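Local coordinates for protein predicted ATPase of the ABC class (Vibrio vulnificus, PDB 5D6A) that binds the ATP analogue AMP-PNP and, as a predicted ATPase of the ABC class, probably hydrolyses ATP, at residues Ile102-Ile116 with Ile161-Thr174. Residues are numbered along the deposited sequence; the frame is centred on the assembly and turned at random.
Sequences IARSFAEFAKQENAI and IITFHLPKFIRRST
Phe-169 reaches from helix 155-172 into the bend where the chain leaves helix 92-109. Its CB lies 3.6 Å from CE2 of Phe-106, whose side chain crosses it at about a right angle. CG stands anti to the carbonyl carbon and beside the backbone N (chi1 -48°), and CA of Ala-110 lies over the centre of one ring face, 4.0 Å from the centroid, in a CH-pi contact. A methyl side chain suits this spot, since CB of Ala-110 can rest near CD2 without pushing the ring aside. CD1 of Phe-169 lies 3.6 Å from CB of Phe-109, CD1 of Ile-116 meets the ring at its edge, 3.5 Å from both CD2 and CE2 of Phe-169, CE2 also nears CB of Glu-113, and CZ at the tip is near CA of Ala-110. The two helical segments, whose axes approach to 9.0 Å and run nearly antiparallel at 147°, belong to the ABC-ATPase N-terminal region; here they pack beside its antiparallel sheet, Leu-140 and Phe-142 of strand 137-144 touching Phe-106. That ring is also bordered by CD1 of Leu-166, while OG of Ser-173 lies in its plane, 3.5 Å from CD2. A small serine fits this close backbone approach and turns its hydroxyl back along its own chain, donating to O of Phe-169 at 2.8 Å, an oxygen that also accepts from N of Ser-173. At the partly exposed Phe-109, Arg-172 bends at chi3 and brings its guanidinium over one ring face, offset toward the rim and tilted 36° from it, while its aliphatic CB makes a CH-pi contact. Beyond the bend, Glu-113 sets OE2 over one face of the His-165 ring, 3.6 Å from CD2, and OE1 beside Ile-161; a salt bridge joins OE1 to Lys-157.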
# COMPACT_ATOMS: atom_id res chain seq x y z
N ILE A 102 -22.71 21.90 5.69
CA ILE A 102 -23.76 21.35 6.55
C ILE A 102 -23.31 20.03 7.21
O ILE A 102 -23.61 19.79 8.37
CB ILE A 102 -25.08 21.15 5.76
CG1 ILE A 102 -25.72 22.51 5.47
CG2 ILE A 102 -26.06 20.30 6.55
CD1 ILE A 102 -26.90 22.45 4.54
N ALA A 103 -22.59 19.21 6.46
CA ALA A 103 -22.08 17.94 6.98
C ALA A 103 -21.06 18.19 8.08
O ALA A 103 -21.06 17.51 9.11
CB ALA A 103 -21.46 17.12 5.86
N ARG A 104 -20.18 19.17 7.87
CA ARG A 104 -19.15 19.51 8.84
C ARG A 104 -19.75 20.16 10.08
O ARG A 104 -19.26 19.96 11.19
CB ARG A 104 -18.11 20.45 8.22
CG ARG A 104 -17.39 19.86 7.03
CD ARG A 104 -16.39 20.85 6.44
NE ARG A 104 -15.85 20.38 5.17
CZ ARG A 104 -14.81 19.55 5.05
NH1 ARG A 104 -14.17 19.09 6.11
NH2 ARG A 104 -14.41 19.19 3.83
N SER A 105 -20.81 20.94 9.89
CA SER A 105 -21.50 21.59 11.01
C SER A 105 -22.18 20.52 11.86
O SER A 105 -22.14 20.58 13.08
CB SER A 105 -22.54 22.59 10.51
OG SER A 105 -21.93 23.67 9.83
N PHE A 106 -22.80 19.55 11.19
CA PHE A 106 -23.47 18.45 11.87
C PHE A 106 -22.47 17.62 12.67
O PHE A 106 -22.77 17.16 13.77
CB PHE A 106 -24.19 17.56 10.86
CG PHE A 106 -24.94 16.42 11.47
CD1 PHE A 106 -24.31 15.21 11.71
CD2 PHE A 106 -26.28 16.56 11.81
CE1 PHE A 106 -25.00 14.15 12.28
CE2 PHE A 106 -26.97 15.50 12.38
CZ PHE A 106 -26.34 14.30 12.61
N ALA A 107 -21.28 17.43 12.11
CA ALA A 107 -20.23 16.67 12.78
C ALA A 107 -19.73 17.41 14.00
O ALA A 107 -19.45 16.81 15.04
CB ALA A 107 -19.07 16.39 11.82
N GLU A 108 -19.63 18.73 13.88
CA GLU A 108 -19.15 19.59 14.96
C GLU A 108 -20.13 19.61 16.13
O GLU A 108 -19.71 19.47 17.29
CB GLU A 108 -18.92 21.02 14.44
CG GLU A 108 -18.31 21.98 15.46
CD GLU A 108 -16.90 21.59 15.89
OE1 GLU A 108 -16.30 20.67 15.30
OE2 GLU A 108 -16.39 22.23 16.84
N PHE A 109 -21.42 19.77 15.85
CA PHE A 109 -22.43 19.78 16.91
C PHE A 109 -22.54 18.41 17.56
O PHE A 109 -22.94 18.30 18.72
CB PHE A 109 -23.82 20.19 16.41
CG PHE A 109 -23.87 21.55 15.77
CD1 PHE A 109 -23.38 22.67 16.43
CD2 PHE A 109 -24.49 21.73 14.54
CE1 PHE A 109 -23.44 23.93 15.85
CE2 PHE A 109 -24.56 22.98 13.95
CZ PHE A 109 -24.04 24.08 14.61
N ALA A 110 -22.17 17.36 16.83
CA ALA A 110 -22.26 15.98 17.32
C ALA A 110 -20.96 15.41 17.89
O ALA A 110 -20.83 14.19 18.01
CB ALA A 110 -22.79 15.08 16.22
N LYS A 111 -19.99 16.26 18.23
CA LYS A 111 -18.73 15.78 18.81
C LYS A 111 -18.96 15.20 20.20
O LYS A 111 -18.39 14.17 20.55
CB LYS A 111 -17.70 16.89 18.92
CG LYS A 111 -17.18 17.43 17.60
CD LYS A 111 -16.10 18.48 17.82
CE LYS A 111 -16.60 19.66 18.65
NZ LYS A 111 -15.57 20.72 18.80
N GLN A 112 -19.79 15.87 21.00
CA GLN A 112 -20.07 15.42 22.36
C GLN A 112 -20.89 14.13 22.39
O GLN A 112 -21.09 13.54 23.45
CB GLN A 112 -20.78 16.51 23.20
CG GLN A 112 -19.96 17.76 23.49
CD GLN A 112 -19.81 18.71 22.31
OE1 GLN A 112 -20.40 18.51 21.25
NE2 GLN A 112 -19.01 19.76 22.49
N GLU A 113 -21.36 13.68 21.23
CA GLU A 113 -22.11 12.44 21.16
C GLU A 113 -21.44 11.56 20.11
O GLU A 113 -21.83 11.56 18.94
CB GLU A 113 -23.57 12.71 20.80
CG GLU A 113 -24.49 11.52 21.04
CD GLU A 113 -24.56 11.14 22.50
OE1 GLU A 113 -24.72 9.93 22.79
OE2 GLU A 113 -24.44 12.03 23.37
N ASN A 114 -20.42 10.82 20.54
CA ASN A 114 -19.64 9.96 19.65
C ASN A 114 -20.41 8.79 19.02
O ASN A 114 -19.94 8.17 18.07
CB ASN A 114 -18.38 9.44 20.35
CG ASN A 114 -18.69 8.64 21.60
OD1 ASN A 114 -19.84 8.33 21.89
ND2 ASN A 114 -17.65 8.31 22.36
N ALA A 115 -21.59 8.48 19.57
CA ALA A 115 -22.42 7.40 19.02
C ALA A 115 -22.90 7.80 17.63
O ALA A 115 -23.22 6.94 16.80
CB ALA A 115 -23.59 7.12 19.94
N ILE A 116 -22.96 9.10 17.38
CA ILE A 116 -23.38 9.64 16.09
C ILE A 116 -22.15 9.93 15.25
O ILE A 116 -21.15 10.43 15.77
CB ILE A 116 -24.20 10.93 16.27
CG1 ILE A 116 -25.45 10.65 17.11
CG2 ILE A 116 -24.58 11.52 14.92
CD1 ILE A 116 -26.28 11.87 17.43
N ILE A 161 -29.92 9.47 22.95
CA ILE A 161 -29.21 9.70 21.69
C ILE A 161 -30.15 10.04 20.53
O ILE A 161 -29.98 11.06 19.86
CB ILE A 161 -28.41 8.44 21.26
CG1 ILE A 161 -27.39 8.05 22.33
CG2 ILE A 161 -27.72 8.68 19.92
CD1 ILE A 161 -26.61 6.79 22.02
N ILE A 162 -31.14 9.19 20.31
CA ILE A 162 -32.06 9.32 19.18
C ILE A 162 -33.17 10.36 19.32
O ILE A 162 -33.51 11.02 18.34
CB ILE A 162 -32.72 7.95 18.88
CG1 ILE A 162 -31.65 6.88 18.63
CG2 ILE A 162 -33.65 8.06 17.68
CD1 ILE A 162 -32.19 5.48 18.49
N THR A 163 -33.74 10.49 20.52
CA THR A 163 -34.87 11.40 20.74
C THR A 163 -34.55 12.74 21.40
O THR A 163 -35.40 13.63 21.42
CB THR A 163 -35.97 10.73 21.59
OG1 THR A 163 -35.51 10.58 22.94
CG2 THR A 163 -36.34 9.37 21.01
N PHE A 164 -33.35 12.87 21.96
CA PHE A 164 -32.97 14.12 22.63
C PHE A 164 -31.81 14.83 21.92
O PHE A 164 -31.94 15.99 21.54
CB PHE A 164 -32.65 13.85 24.10
CG PHE A 164 -32.31 15.09 24.88
CD1 PHE A 164 -33.31 15.92 25.37
CD2 PHE A 164 -30.98 15.42 25.14
CE1 PHE A 164 -33.00 17.06 26.09
CE2 PHE A 164 -30.67 16.55 25.86
CZ PHE A 164 -31.68 17.37 26.34
N HIS A 165 -30.69 14.13 21.75
CA HIS A 165 -29.52 14.73 21.10
C HIS A 165 -29.62 14.80 19.58
O HIS A 165 -29.47 15.87 18.99
CB HIS A 165 -28.24 13.98 21.46
CG HIS A 165 -27.80 14.16 22.87
ND1 HIS A 165 -27.27 15.35 23.34
CD2 HIS A 165 -27.76 13.30 23.91
CE1 HIS A 165 -26.96 15.22 24.61
NE2 HIS A 165 -27.24 13.98 24.99
N LEU A 166 -29.87 13.66 18.95
CA LEU A 166 -29.93 13.59 17.48
C LEU A 166 -30.85 14.64 16.85
O LEU A 166 -30.43 15.34 15.93
CB LEU A 166 -30.30 12.18 17.01
CG LEU A 166 -30.40 11.95 15.50
CD1 LEU A 166 -29.13 12.37 14.77
CD2 LEU A 166 -30.71 10.49 15.20
N PRO A 167 -32.09 14.77 17.35
CA PRO A 167 -32.98 15.77 16.76
C PRO A 167 -32.41 17.19 16.81
O PRO A 167 -32.70 18.00 15.93
CB PRO A 167 -34.25 15.66 17.62
CG PRO A 167 -34.20 14.29 18.19
CD PRO A 167 -32.74 14.05 18.46
N LYS A 168 -31.59 17.49 17.81
CA LYS A 168 -31.00 18.82 17.94
C LYS A 168 -29.92 19.06 16.89
O LYS A 168 -29.83 20.15 16.33
CB LYS A 168 -30.45 19.04 19.35
CG LYS A 168 -31.54 19.11 20.41
CD LYS A 168 -30.99 19.36 21.80
CE LYS A 168 -32.13 19.51 22.80
NZ LYS A 168 -31.63 19.84 24.16
N PHE A 169 -29.10 18.04 16.61
CA PHE A 169 -28.04 18.19 15.61
C PHE A 169 -28.64 18.30 14.22
O PHE A 169 -28.14 19.06 13.38
CB PHE A 169 -27.04 17.03 15.67
CG PHE A 169 -26.55 16.71 17.05
CD1 PHE A 169 -26.05 17.71 17.87
CD2 PHE A 169 -26.55 15.40 17.51
CE1 PHE A 169 -25.60 17.42 19.15
CE2 PHE A 169 -26.08 15.10 18.78
CZ PHE A 169 -25.61 16.11 19.60
N ILE A 170 -29.70 17.54 13.97
CA ILE A 170 -30.39 17.56 12.68
C ILE A 170 -31.00 18.93 12.42
O ILE A 170 -31.02 19.41 11.29
CB ILE A 170 -31.50 16.48 12.61
CG1 ILE A 170 -30.87 15.08 12.63
CG2 ILE A 170 -32.34 16.64 11.35
CD1 ILE A 170 -31.87 13.95 12.78
N ARG A 171 -31.51 19.57 13.48
CA ARG A 171 -32.11 20.89 13.35
C ARG A 171 -31.05 21.98 13.21
O ARG A 171 -31.02 22.69 12.21
CB ARG A 171 -33.02 21.21 14.55
CG ARG A 171 -34.28 20.36 14.60
CD ARG A 171 -35.21 20.77 15.72
NE ARG A 171 -36.42 19.94 15.76
CZ ARG A 171 -36.61 18.89 16.55
NH1 ARG A 171 -35.69 18.52 17.43
NH2 ARG A 171 -37.75 18.21 16.47
N ARG A 172 -30.16 22.08 14.19
CA ARG A 172 -29.11 23.10 14.19
C ARG A 172 -28.28 23.13 12.90
O ARG A 172 -27.92 24.20 12.42
CB ARG A 172 -28.18 22.92 15.39
CG ARG A 172 -28.85 23.15 16.73
CD ARG A 172 -27.87 22.91 17.86
NE ARG A 172 -26.77 23.88 17.85
CZ ARG A 172 -25.69 23.80 18.62
NH1 ARG A 172 -25.52 22.78 19.45
NH2 ARG A 172 -24.75 24.74 18.54
N SER A 173 -27.99 21.96 12.35
CA SER A 173 -27.19 21.88 11.13
C SER A 173 -27.95 22.32 9.89
O SER A 173 -27.35 22.59 8.85
CB SER A 173 -26.66 20.45 10.92
OG SER A 173 -27.73 19.55 10.67
N THR A 174 -29.28 22.38 9.98
CA THR A 174 -30.12 22.77 8.84
C THR A 174 -31.07 23.94 9.14
O THR A 174 -32.24 23.90 8.77
CB THR A 174 -30.95 21.57 8.36
OG1 THR A 174 -31.69 21.04 9.46
CG2 THR A 174 -30.05 20.49 7.79